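Galactitol 1-phosphate 5-dehydrogenase (Escherichia coli, PDB 4UEJ) catalyses the NAD(+)-dependent oxidation of galactitol 1-phosphate to D-tagatose 6-phosphate, as a zinc-containing homodimeric enzyme of the alcohol dehydrogenase family. Local coordinates at residues V28-S34 with F61-A67. Numbering follows the deposited sequence.
Sequences VRVKIAS and FSGYIDA
An antiparallel strand pair with a classic beta bulge towards each end joins Val28-Ser34 to Phe61-Ala67 in the GroES-like domain of this zinc-dependent dehydrogenase; the axes of the two segments approach to 4.3 Å at 137°. In the middle, Lys31 and Tyr64 form a hydrogen-bonded pair (Lys31 N to Tyr64 O 2.8 Å, Tyr64 N to Lys31 O 3.0 Å), their polar-ended side chains suiting the exposed face. At one bulge Asp66 and Ala67 both face Arg29: Asp66 N donates to Arg29 O (2.7 Å), Ala67 N only weakly (3.5 Å), and Arg29 N reaches Ala67 O (2.8 Å). Helical-range phi/psi (-93/-34) at Asp66 turns its CB toward the partner strand, where OD2 salt-bridges Arg29 NE (2.9 Å) at the guanidinium edge. At the other, Ala33 N (2.8 Å) and Ser34 N (3.3 Å) share Ser62 O. Gly63, extended at 175/-165, suits its place because a CB would clash with Lys31 O. Val30 and Ile65 share the buried face, Val28 beside them: Ile65 CD1 meets Val28 CG2 (4.0 Å) and Val30 CG2 (4.1 Å). Separately, Ile32 CD1 covers one face of the Phe61 ring, near zinc ligand His59. Strand 120-124 pairs with 27-36, strand 80-83 with 60-68, and Val128 packs on Val28 and Val30.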
ATOM      1  N   VAL A  28      13.912 -19.985 -30.513  1.00 22.56           N
ATOM      2  CA  VAL A  28      12.970 -20.258 -31.593  1.00 23.17           C
ATOM      3  C   VAL A  28      12.817 -19.011 -32.450  1.00 30.02           C
ATOM      4  O   VAL A  28      13.118 -17.904 -32.001  1.00 22.36           O
ATOM      5  CB  VAL A  28      11.575 -20.664 -31.068  1.00 22.53           C
ATOM      6  CG1 VAL A  28      11.668 -21.891 -30.179  1.00 25.64           C
ATOM      7  CG2 VAL A  28      10.949 -19.507 -30.307  1.00 21.19           C
ATOM      8  N   ARG A  29      12.342 -19.180 -33.678  1.00 24.15           N
ATOM      9  CA  ARG A  29      11.987 -18.023 -34.485  1.00 24.23           C
ATOM     10  C   ARG A  29      10.487 -18.004 -34.688  1.00 27.56           C
ATOM     11  O   ARG A  29       9.878 -19.026 -34.999  1.00 24.59           O
ATOM     12  CB  ARG A  29      12.698 -18.022 -35.847  1.00 25.94           C
ATOM     13  CG  ARG A  29      12.385 -16.776 -36.664  1.00 26.24           C
ATOM     14  CD  ARG A  29      13.367 -16.546 -37.812  1.00 31.08           C
ATOM     15  NE  ARG A  29      13.410 -17.668 -38.740  1.00 32.08           N
ATOM     16  CZ  ARG A  29      14.508 -18.356 -39.024  1.00 35.29           C
ATOM     17  NH1 ARG A  29      15.660 -18.032 -38.450  1.00 40.37           N
ATOM     18  NH2 ARG A  29      14.457 -19.366 -39.885  1.00 39.30           N
ATOM     19  N   VAL A  30       9.901 -16.834 -34.504  1.00 23.06           N
ATOM     20  CA  VAL A  30       8.464 -16.682 -34.663  1.00 22.80           C
ATOM     21  C   VAL A  30       8.121 -15.817 -35.867  1.00 23.67           C
ATOM     22  O   VAL A  30       8.633 -14.716 -36.018  1.00 23.66           O
ATOM     23  CB  VAL A  30       7.828 -16.057 -33.407  1.00 21.25           C
ATOM     24  CG1 VAL A  30       6.325 -15.963 -33.573  1.00 21.15           C
ATOM     25  CG2 VAL A  30       8.186 -16.872 -32.169  1.00 24.78           C
ATOM     26  N   LYS A  31       7.237 -16.315 -36.722  1.00 24.63           N
ATOM     27  CA  LYS A  31       6.669 -15.483 -37.763  1.00 25.46           C
ATOM     28  C   LYS A  31       5.459 -14.783 -37.164  1.00 24.41           C
ATOM     29  O   LYS A  31       4.478 -15.429 -36.793  1.00 24.88           O
ATOM     30  CB  LYS A  31       6.286 -16.316 -38.982  1.00 27.21           C
ATOM     31  CG  LYS A  31       5.719 -15.502 -40.115  1.00 28.34           C
ATOM     32  CD  LYS A  31       5.405 -16.400 -41.312  1.00 34.39           C
ATOM     33  CE  LYS A  31       4.450 -15.723 -42.281  1.00 43.99           C
ATOM     34  NZ  LYS A  31       4.139 -16.603 -43.450  1.00 49.36           N
ATOM     35  N   ILE A  32       5.543 -13.464 -37.040  1.00 23.99           N
ATOM     36  CA  ILE A  32       4.560 -12.707 -36.275  1.00 22.94           C
ATOM     37  C   ILE A  32       3.262 -12.478 -37.054  1.00 23.74           C
ATOM     38  O   ILE A  32       3.277 -12.033 -38.207  1.00 25.05           O
ATOM     39  CB  ILE A  32       5.167 -11.368 -35.818  1.00 22.44           C
ATOM     40  CG1 ILE A  32       6.326 -11.652 -34.860  1.00 21.63           C
ATOM     41  CG2 ILE A  32       4.130 -10.500 -35.139  1.00 21.67           C
ATOM     42  CD1 ILE A  32       7.095 -10.437 -34.428  1.00 27.21           C
ATOM     43  N   ALA A  33       2.140 -12.805 -36.412  1.00 23.10           N
ATOM     44  CA  ALA A  33       0.821 -12.741 -37.051  1.00 23.93           C
ATOM     45  C   ALA A  33       0.015 -11.530 -36.606  1.00 23.39           C
ATOM     46  O   ALA A  33      -0.757 -10.965 -37.380  1.00 24.36           O
ATOM     47  CB  ALA A  33       0.036 -14.013 -36.765  1.00 27.14           C
ATOM     48  N   SER A  34       0.196 -11.140 -35.349  1.00 22.01           N
ATOM     49  CA  SER A  34      -0.599 -10.077 -34.748  1.00 21.53           C
ATOM     50  C   SER A  34       0.189  -9.477 -33.598  1.00 20.38           C
ATOM     51  O   SER A  34       0.681 -10.205 -32.741  1.00 20.20           O
ATOM     52  CB  SER A  34      -1.935 -10.615 -34.252  1.00 21.35           C
ATOM     53  OG  SER A  34      -2.714  -9.594 -33.644  1.00 24.33           O
ATOM     54  N   PHE A  61       2.282  -9.841 -28.686  1.00 16.53           N
ATOM     55  CA  PHE A  61       2.125 -10.410 -30.009  1.00 17.32           C
ATOM     56  C   PHE A  61       2.027 -11.922 -30.047  1.00 22.64           C
ATOM     57  O   PHE A  61       2.360 -12.613 -29.088  1.00 16.80           O
ATOM     58  CB  PHE A  61       3.263  -9.943 -30.942  1.00 18.01           C
ATOM     59  CG  PHE A  61       4.656 -10.373 -30.536  1.00 17.76           C
ATOM     60  CD1 PHE A  61       5.439  -9.560 -29.734  1.00 20.39           C
ATOM     61  CD2 PHE A  61       5.213 -11.541 -31.040  1.00 18.13           C
ATOM     62  CE1 PHE A  61       6.741  -9.931 -29.395  1.00 19.03           C
ATOM     63  CE2 PHE A  61       6.521 -11.921 -30.705  1.00 18.06           C
ATOM     64  CZ  PHE A  61       7.286 -11.111 -29.908  1.00 17.68           C
ATOM     65  N   SER A  62       1.528 -12.414 -31.177  1.00 18.28           N
ATOM     66  CA  SER A  62       1.413 -13.839 -31.424  1.00 18.75           C
ATOM     67  C   SER A  62       1.869 -14.159 -32.833  1.00 19.93           C
ATOM     68  O   SER A  62       2.032 -13.271 -33.666  1.00 20.95           O
ATOM     69  CB  SER A  62      -0.031 -14.310 -31.231  1.00 21.20           C
ATOM     70  OG  SER A  62      -0.890 -13.612 -32.115  1.00 19.68           O
ATOM     71  N   GLY A  63       2.057 -15.439 -33.099  1.00 20.56           N
ATOM     72  CA  GLY A  63       2.477 -15.866 -34.417  1.00 21.90           C
ATOM     73  C   GLY A  63       2.720 -17.352 -34.412  1.00 22.57           C
ATOM     74  O   GLY A  63       2.285 -18.061 -33.503  1.00 22.17           O
ATOM     75  N   TYR A  64       3.407 -17.827 -35.445  1.00 23.80           N
ATOM     76  CA  TYR A  64       3.678 -19.244 -35.583  1.00 24.81           C
ATOM     77  C   TYR A  64       5.166 -19.505 -35.521  1.00 25.83           C
ATOM     78  O   TYR A  64       5.964 -18.716 -36.035  1.00 24.99           O
ATOM     79  CB  TYR A  64       3.106 -19.777 -36.894  1.00 26.68           C
ATOM     80  CG  TYR A  64       1.607 -19.650 -36.973  1.00 27.40           C
ATOM     81  CD1 TYR A  64       0.780 -20.632 -36.443  1.00 27.30           C
ATOM     82  CD2 TYR A  64       1.019 -18.547 -37.572  1.00 26.94           C
ATOM     83  CE1 TYR A  64      -0.596 -20.520 -36.512  1.00 27.69           C
ATOM     84  CE2 TYR A  64      -0.358 -18.427 -37.646  1.00 34.58           C
ATOM     85  CZ  TYR A  64      -1.157 -19.415 -37.111  1.00 34.92           C
ATOM     86  OH  TYR A  64      -2.522 -19.296 -37.178  1.00 42.79           O
ATOM     87  N   ILE A  65       5.535 -20.614 -34.894  1.00 25.01           N
ATOM     88  CA  ILE A  65       6.929 -21.026 -34.881  1.00 25.35           C
ATOM     89  C   ILE A  65       7.393 -21.285 -36.315  1.00 27.11           C
ATOM     90  O   ILE A  65       6.800 -22.089 -37.042  1.00 28.57           O
ATOM     91  CB  ILE A  65       7.153 -22.286 -34.026  1.00 25.57           C
ATOM     92  CG1 ILE A  65       6.781 -22.022 -32.562  1.00 23.98           C
ATOM     93  CG2 ILE A  65       8.604 -22.755 -34.153  1.00 26.23           C
ATOM     94  CD1 ILE A  65       7.570 -20.911 -31.911  1.00 22.58           C
ATOM     95  N   ASP A  66       8.439 -20.572 -36.716  1.00 27.14           N
ATOM     96  CA  ASP A  66       9.001 -20.686 -38.056  1.00 28.91           C
ATOM     97  C   ASP A  66      10.136 -21.696 -38.062  1.00 29.92           C
ATOM     98  O   ASP A  66      10.353 -22.405 -39.050  1.00 31.79           O
ATOM     99  CB  ASP A  66       9.500 -19.324 -38.544  1.00 29.82           C
ATOM    100  CG  ASP A  66      10.137 -19.394 -39.912  1.00 38.07           C
ATOM    101  OD1 ASP A  66       9.400 -19.593 -40.901  1.00 43.00           O
ATOM    102  OD2 ASP A  66      11.373 -19.248 -39.997  1.00 37.19           O
ATOM    103  N   ALA A  67      10.859 -21.748 -36.948  1.00 28.81           N
ATOM    104  CA  ALA A  67      11.996 -22.649 -36.784  1.00 29.68           C
ATOM    105  C   ALA A  67      12.352 -22.764 -35.301  1.00 28.25           C
ATOM    106  O   ALA A  67      12.016 -21.880 -34.508  1.00 26.61           O
ATOM    107  CB  ALA A  67      13.190 -22.155 -37.583  1.00 32.52           C
TER